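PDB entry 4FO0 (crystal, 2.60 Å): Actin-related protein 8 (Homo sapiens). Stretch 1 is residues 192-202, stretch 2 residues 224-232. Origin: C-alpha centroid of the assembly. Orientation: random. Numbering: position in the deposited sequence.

Stretch 1, residues 192-202: PLKDLKYYRCI
Stretch 2 (224-232) KMGFSGIVV

The aromatic ring of Phe227 is the apolar centre of this contact, which buries 635 Å² between the two stretches. With chi1 in m and chi2 near -94°, the side chain leaves its backbone sideways, but its end comes nearer to the other stretch. Leu196 CD2 lies over one face, 4.3 Å from the centroid of the Phe227 ring; over the opposite face sits Cys201 CB, 3.9 Å from that centroid. A flat ring suits this slot because both faces can accept CH groups. Leu196, buried in an m,t rotamer, also brings CD1 to 3.9 Å from Phe227 CE2 and 4.4 Å from Met225 CB. Cys201 (chi1 t) brings its CB to 3.6 Å from Phe227 CD1, and its short, largely apolar side chain suits the buried place against the ring. Tyr199 CB packs 4.0 Å from Phe227 CE1.

Beyond the ring the chains run as parallel strands, 200-202 beside 229-232, with axes 9° apart and 4.6 Å at closest approach. Cys201 pairs with Ile230 (CA to CA 4.5 Å) and Ile202 with Val231 (CA to CA 4.8 Å). The first pair shares one sheet face; the second occupies the other, where Ile202 CD1 lies 4.2 Å from Val231 CB. Beta-branched Ile and Val suit these buried, extended strands. Cys201 bonds to the residues on either side of Ile230: its N donates to Gly229 O at 3.0 Å, and its O accepts from Val231 N at 2.7 Å. Gly229 lacks a side chain where an ideal CB would lie a tight 3.4 Å from Arg200 CG.

Before the strand, residues 193-198 form a 3-10 segment. In the other stretch, Gly226 is the first residue after the helix to leave helical phi/psi, at 101/15, where a CB would jam against the preceding carbonyl, so glycine fits. At the polar edge, Ser228 (chi1 p) binds Tyr199 O twice, through Ser228 N at 3.1 Å, almost linearly, and Ser228 OG at 3.2 Å; serine's short side chain supplies this second donor.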

ATOM      1  N   PRO A 192      -3.570  25.063 -12.596  1.00 59.00           N
ATOM      2  CA  PRO A 192      -2.339  25.856 -12.560  1.00 45.42           C
ATOM      3  C   PRO A 192      -1.959  26.163 -11.124  1.00 51.10           C
ATOM      4  O   PRO A 192      -2.824  26.464 -10.298  1.00 52.87           O
ATOM      5  CB  PRO A 192      -2.723  27.151 -13.287  1.00 50.96           C
ATOM      6  CG  PRO A 192      -3.904  26.782 -14.123  1.00 45.68           C
ATOM      7  CD  PRO A 192      -4.643  25.734 -13.346  1.00 57.53           C
ATOM      8  N   LEU A 193      -0.666  26.093 -10.842  1.00 49.49           N
ATOM      9  CA  LEU A 193      -0.166  26.214  -9.482  1.00 50.90           C
ATOM     10  C   LEU A 193      -0.465  27.571  -8.870  1.00 52.41           C
ATOM     11  O   LEU A 193      -0.753  27.678  -7.675  1.00 48.47           O
ATOM     12  CB  LEU A 193       1.333  25.918  -9.449  1.00 48.74           C
ATOM     13  CG  LEU A 193       1.650  24.443  -9.712  1.00 55.32           C
ATOM     14  CD1 LEU A 193       3.098  24.179  -9.427  1.00 42.93           C
ATOM     15  CD2 LEU A 193       0.760  23.533  -8.866  1.00 41.30           C
ATOM     16  N   LYS A 194      -0.398  28.609  -9.696  1.00 53.65           N
ATOM     17  CA  LYS A 194      -0.692  29.961  -9.239  1.00 51.87           C
ATOM     18  C   LYS A 194      -2.115  30.083  -8.699  1.00 57.44           C
ATOM     19  O   LYS A 194      -2.427  31.057  -8.015  1.00 65.41           O
ATOM     20  CB  LYS A 194      -0.485  30.961 -10.374  1.00 60.13           C
ATOM     21  CG  LYS A 194      -1.410  30.740 -11.559  1.00 64.01           C
ATOM     22  CD  LYS A 194      -1.134  31.759 -12.646  1.00 69.44           C
ATOM     23  CE  LYS A 194      -2.205  31.732 -13.727  1.00 85.90           C
ATOM     24  NZ  LYS A 194      -2.191  33.001 -14.511  1.00 90.10           N
ATOM     25  N   ASP A 195      -2.969  29.099  -8.999  1.00 60.13           N
ATOM     26  CA  ASP A 195      -4.372  29.136  -8.572  1.00 48.33           C
ATOM     27  C   ASP A 195      -4.664  28.479  -7.240  1.00 52.38           C
ATOM     28  O   ASP A 195      -5.798  28.532  -6.768  1.00 54.55           O
ATOM     29  CB  ASP A 195      -5.289  28.499  -9.613  1.00 47.06           C
ATOM     30  CG  ASP A 195      -5.372  29.311 -10.882  1.00 75.85           C
ATOM     31  OD1 ASP A 195      -4.829  30.440 -10.895  1.00 79.72           O
ATOM     32  OD2 ASP A 195      -5.981  28.820 -11.861  1.00 73.47           O
ATOM     33  N   LEU A 196      -3.666  27.846  -6.635  1.00 47.77           N
ATOM     34  CA  LEU A 196      -3.941  27.071  -5.432  1.00 48.22           C
ATOM     35  C   LEU A 196      -4.497  27.930  -4.297  1.00 44.31           C
ATOM     36  O   LEU A 196      -5.125  27.413  -3.371  1.00 49.83           O
ATOM     37  CB  LEU A 196      -2.716  26.255  -5.001  1.00 43.41           C
ATOM     38  CG  LEU A 196      -2.441  25.073  -5.943  1.00 50.85           C
ATOM     39  CD1 LEU A 196      -1.207  24.295  -5.544  1.00 38.54           C
ATOM     40  CD2 LEU A 196      -3.634  24.137  -6.011  1.00 44.89           C
ATOM     41  N   LYS A 197      -4.286  29.239  -4.384  1.00 39.99           N
ATOM     42  CA  LYS A 197      -4.829  30.171  -3.396  1.00 47.76           C
ATOM     43  C   LYS A 197      -6.354  30.098  -3.274  1.00 50.42           C
ATOM     44  O   LYS A 197      -6.912  30.467  -2.237  1.00 49.00           O
ATOM     45  CB  LYS A 197      -4.404  31.603  -3.717  1.00 42.27           C
ATOM     46  CG  LYS A 197      -4.835  32.097  -5.082  1.00 57.28           C
ATOM     47  CD  LYS A 197      -4.158  33.428  -5.385  1.00 74.10           C
ATOM     48  CE  LYS A 197      -4.437  33.915  -6.800  1.00 84.13           C
ATOM     49  NZ  LYS A 197      -3.425  34.920  -7.243  1.00 79.60           N
ATOM     50  N   TYR A 198      -7.023  29.625  -4.323  1.00 30.61           N
ATOM     51  CA  TYR A 198      -8.473  29.461  -4.292  1.00 46.57           C
ATOM     52  C   TYR A 198      -8.870  28.072  -3.823  1.00 46.69           C
ATOM     53  O   TYR A 198     -10.056  27.758  -3.745  1.00 56.18           O
ATOM     54  CB  TYR A 198      -9.087  29.699  -5.672  1.00 56.12           C
ATOM     55  CG  TYR A 198      -8.620  30.963  -6.357  1.00 68.07           C
ATOM     56  CD1 TYR A 198      -8.584  32.176  -5.678  1.00 69.08           C
ATOM     57  CD2 TYR A 198      -8.203  30.941  -7.684  1.00 72.31           C
ATOM     58  CE1 TYR A 198      -8.152  33.342  -6.311  1.00 72.74           C
ATOM     59  CE2 TYR A 198      -7.771  32.098  -8.324  1.00 71.86           C
ATOM     60  CZ  TYR A 198      -7.748  33.294  -7.634  1.00 77.58           C
ATOM     61  OH  TYR A 198      -7.313  34.441  -8.266  1.00 86.44           O
ATOM     62  N   TYR A 199      -7.885  27.233  -3.517  1.00 49.03           N
ATOM     63  CA  TYR A 199      -8.173  25.868  -3.083  1.00 34.47           C
ATOM     64  C   TYR A 199      -7.834  25.603  -1.630  1.00 40.53           C
ATOM     65  O   TYR A 199      -6.994  26.272  -1.028  1.00 50.40           O
ATOM     66  CB  TYR A 199      -7.434  24.855  -3.947  1.00 36.00           C
ATOM     67  CG  TYR A 199      -7.989  24.743  -5.332  1.00 40.52           C
ATOM     68  CD1 TYR A 199      -8.847  23.706  -5.675  1.00 35.06           C
ATOM     69  CD2 TYR A 199      -7.665  25.679  -6.300  1.00 31.26           C
ATOM     70  CE1 TYR A 199      -9.358  23.598  -6.961  1.00 39.60           C
ATOM     71  CE2 TYR A 199      -8.172  25.585  -7.575  1.00 32.31           C
ATOM     72  CZ  TYR A 199      -9.020  24.550  -7.914  1.00 49.01           C
ATOM     73  OH  TYR A 199      -9.522  24.472  -9.209  1.00 42.05           O
ATOM     74  N   ARG A 200      -8.510  24.604  -1.084  1.00 32.93           N
ATOM     75  CA  ARG A 200      -8.181  24.045   0.203  1.00 43.80           C
ATOM     76  C   ARG A 200      -7.814  22.584   0.014  1.00 45.10           C
ATOM     77  O   ARG A 200      -8.100  21.979  -1.026  1.00 39.61           O
ATOM     78  CB  ARG A 200      -9.357  24.165   1.163  1.00 37.80           C
ATOM     79  CG  ARG A 200      -9.458  25.530   1.790  1.00 39.56           C
ATOM     80  CD  ARG A 200     -10.723  25.641   2.608  1.00 46.26           C
ATOM     81  NE  ARG A 200     -11.890  25.367   1.781  1.00 49.89           N
ATOM     82  CZ  ARG A 200     -13.133  25.323   2.241  1.00 45.89           C
ATOM     83  NH1 ARG A 200     -13.363  25.546   3.528  1.00 46.05           N
ATOM     84  NH2 ARG A 200     -14.137  25.059   1.417  1.00 44.29           N
ATOM     85  N   CYS A 201      -7.201  22.018   1.043  1.00 35.50           N
ATOM     86  CA  CYS A 201      -6.648  20.680   0.966  1.00 31.30           C
ATOM     87  C   CYS A 201      -7.067  19.766   2.117  1.00 33.22           C
ATOM     88  O   CYS A 201      -7.026  20.142   3.286  1.00 37.76           O
ATOM     89  CB  CYS A 201      -5.126  20.779   0.939  1.00 46.76           C
ATOM     90  SG  CYS A 201      -4.312  19.187   1.039  1.00 49.40           S
ATOM     91  N   ILE A 202      -7.460  18.549   1.782  1.00 34.13           N
ATOM     92  CA  ILE A 202      -7.590  17.522   2.793  1.00 29.86           C
ATOM     93  C   ILE A 202      -6.427  16.546   2.666  1.00 37.51           C
ATOM     94  O   ILE A 202      -6.292  15.856   1.653  1.00 32.79           O
ATOM     95  CB  ILE A 202      -8.882  16.758   2.624  1.00 38.86           C
ATOM     96  CG1 ILE A 202     -10.072  17.737   2.646  1.00 38.82           C
ATOM     97  CG2 ILE A 202      -8.955  15.656   3.674  1.00 28.01           C
ATOM     98  CD1 ILE A 202     -11.036  17.530   3.790  1.00 34.85           C
ATOM     99  N   LYS A 224       4.484  26.569   1.026  1.00 46.67           N
ATOM    100  CA  LYS A 224       5.267  26.371  -0.192  1.00 44.69           C
ATOM    101  C   LYS A 224       4.388  26.211  -1.435  1.00 42.45           C
ATOM    102  O   LYS A 224       4.721  26.697  -2.504  1.00 48.20           O
ATOM    103  CB  LYS A 224       6.177  25.147  -0.046  1.00 42.66           C
ATOM    104  CG  LYS A 224       7.227  25.266   1.031  1.00 46.50           C
ATOM    105  CD  LYS A 224       8.515  25.833   0.460  1.00 65.21           C
ATOM    106  CE  LYS A 224       9.616  25.856   1.507  1.00 74.23           C
ATOM    107  NZ  LYS A 224       9.837  24.507   2.112  1.00 53.04           N
ATOM    108  N   MET A 225       3.270  25.510  -1.302  1.00 42.80           N
ATOM    109  CA  MET A 225       2.452  25.216  -2.468  1.00 38.54           C
ATOM    110  C   MET A 225       1.341  26.252  -2.670  1.00 56.43           C
ATOM    111  O   MET A 225       0.926  26.508  -3.804  1.00 49.53           O
ATOM    112  CB  MET A 225       1.863  23.815  -2.373  1.00 39.71           C
ATOM    113  CG  MET A 225       2.819  22.709  -2.757  1.00 44.27           C
ATOM    114  SD  MET A 225       2.042  21.110  -2.483  1.00 47.05           S
ATOM    115  CE  MET A 225       1.430  20.709  -4.111  1.00 42.66           C
ATOM    116  N   GLY A 226       0.852  26.835  -1.578  1.00 35.16           N
ATOM    117  CA  GLY A 226      -0.049  27.964  -1.679  1.00 43.24           C
ATOM    118  C   GLY A 226      -1.532  27.722  -1.489  1.00 48.93           C
ATOM    119  O   GLY A 226      -2.346  28.575  -1.848  1.00 49.88           O
ATOM    120  N   PHE A 227      -1.889  26.568  -0.937  1.00 45.33           N
ATOM    121  CA  PHE A 227      -3.260  26.329  -0.523  1.00 41.09           C
ATOM    122  C   PHE A 227      -3.608  27.325   0.560  1.00 48.51           C
ATOM    123  O   PHE A 227      -2.735  27.746   1.308  1.00 57.23           O
ATOM    124  CB  PHE A 227      -3.394  24.937   0.051  1.00 39.50           C
ATOM    125  CG  PHE A 227      -3.423  23.867  -0.976  1.00 43.69           C
ATOM    126  CD1 PHE A 227      -4.635  23.398  -1.465  1.00 48.80           C
ATOM    127  CD2 PHE A 227      -2.246  23.317  -1.449  1.00 43.79           C
ATOM    128  CE1 PHE A 227      -4.676  22.398  -2.416  1.00 43.42           C
ATOM    129  CE2 PHE A 227      -2.274  22.320  -2.402  1.00 44.78           C
ATOM    130  CZ  PHE A 227      -3.500  21.859  -2.887  1.00 52.94           C
ATOM    131  N   SER A 228      -4.880  27.681   0.673  1.00 32.86           N
ATOM    132  CA  SER A 228      -5.268  28.705   1.627  1.00 50.40           C
ATOM    133  C   SER A 228      -5.623  28.080   2.958  1.00 43.99           C
ATOM    134  O   SER A 228      -5.512  28.718   4.014  1.00 50.55           O
ATOM    135  CB  SER A 228      -6.444  29.526   1.102  1.00 55.00           C
ATOM    136  OG  SER A 228      -7.586  28.715   0.989  1.00 48.03           O
ATOM    137  N   GLY A 229      -6.045  26.826   2.909  1.00 40.46           N
ATOM    138  CA  GLY A 229      -6.348  26.105   4.130  1.00 38.83           C
ATOM    139  C   GLY A 229      -6.197  24.614   3.946  1.00 33.11           C
ATOM    140  O   GLY A 229      -6.105  24.130   2.826  1.00 44.17           O
ATOM    141  N   ILE A 230      -6.196  23.887   5.054  1.00 38.90           N
ATOM    142  CA  ILE A 230      -5.967  22.460   5.035  1.00 37.76           C
ATOM    143  C   ILE A 230      -6.700  21.806   6.184  1.00 42.07           C
ATOM    144  O   ILE A 230      -6.935  22.423   7.225  1.00 40.08           O
ATOM    145  CB  ILE A 230      -4.459  22.137   5.211  1.00 45.94           C
ATOM    146  CG1 ILE A 230      -4.197  20.633   5.098  1.00 39.50           C
ATOM    147  CG2 ILE A 230      -3.962  22.618   6.566  1.00 25.10           C
ATOM    148  CD1 ILE A 230      -2.704  20.283   5.121  1.00 39.09           C
ATOM    149  N   VAL A 231      -7.056  20.546   5.984  1.00 39.48           N
ATOM    150  CA  VAL A 231      -7.522  19.699   7.066  1.00 42.37           C
ATOM    151  C   VAL A 231      -6.730  18.403   7.033  1.00 42.78           C
ATOM    152  O   VAL A 231      -6.641  17.729   6.002  1.00 39.44           O
ATOM    153  CB  VAL A 231      -9.003  19.345   6.928  1.00 40.95           C
ATOM    154  CG1 VAL A 231      -9.363  18.290   7.952  1.00 39.37           C
ATOM    155  CG2 VAL A 231      -9.871  20.588   7.086  1.00 41.34           C
ATOM    156  N   VAL A 232      -6.160  18.045   8.169  1.00 43.78           N
ATOM    157  CA  VAL A 232      -5.423  16.803   8.254  1.00 41.82           C
ATOM    158  C   VAL A 232      -6.277  15.765   8.963  1.00 35.76           C
ATOM    159  O   VAL A 232      -6.917  16.069   9.963  1.00 45.16           O
ATOM    160  CB  VAL A 232      -4.108  16.995   9.014  1.00 36.42           C
ATOM    161  CG1 VAL A 232      -3.449  15.673   9.234  1.00 41.29           C
ATOM    162  CG2 VAL A 232      -3.209  17.921   8.249  1.00 28.47           C
TER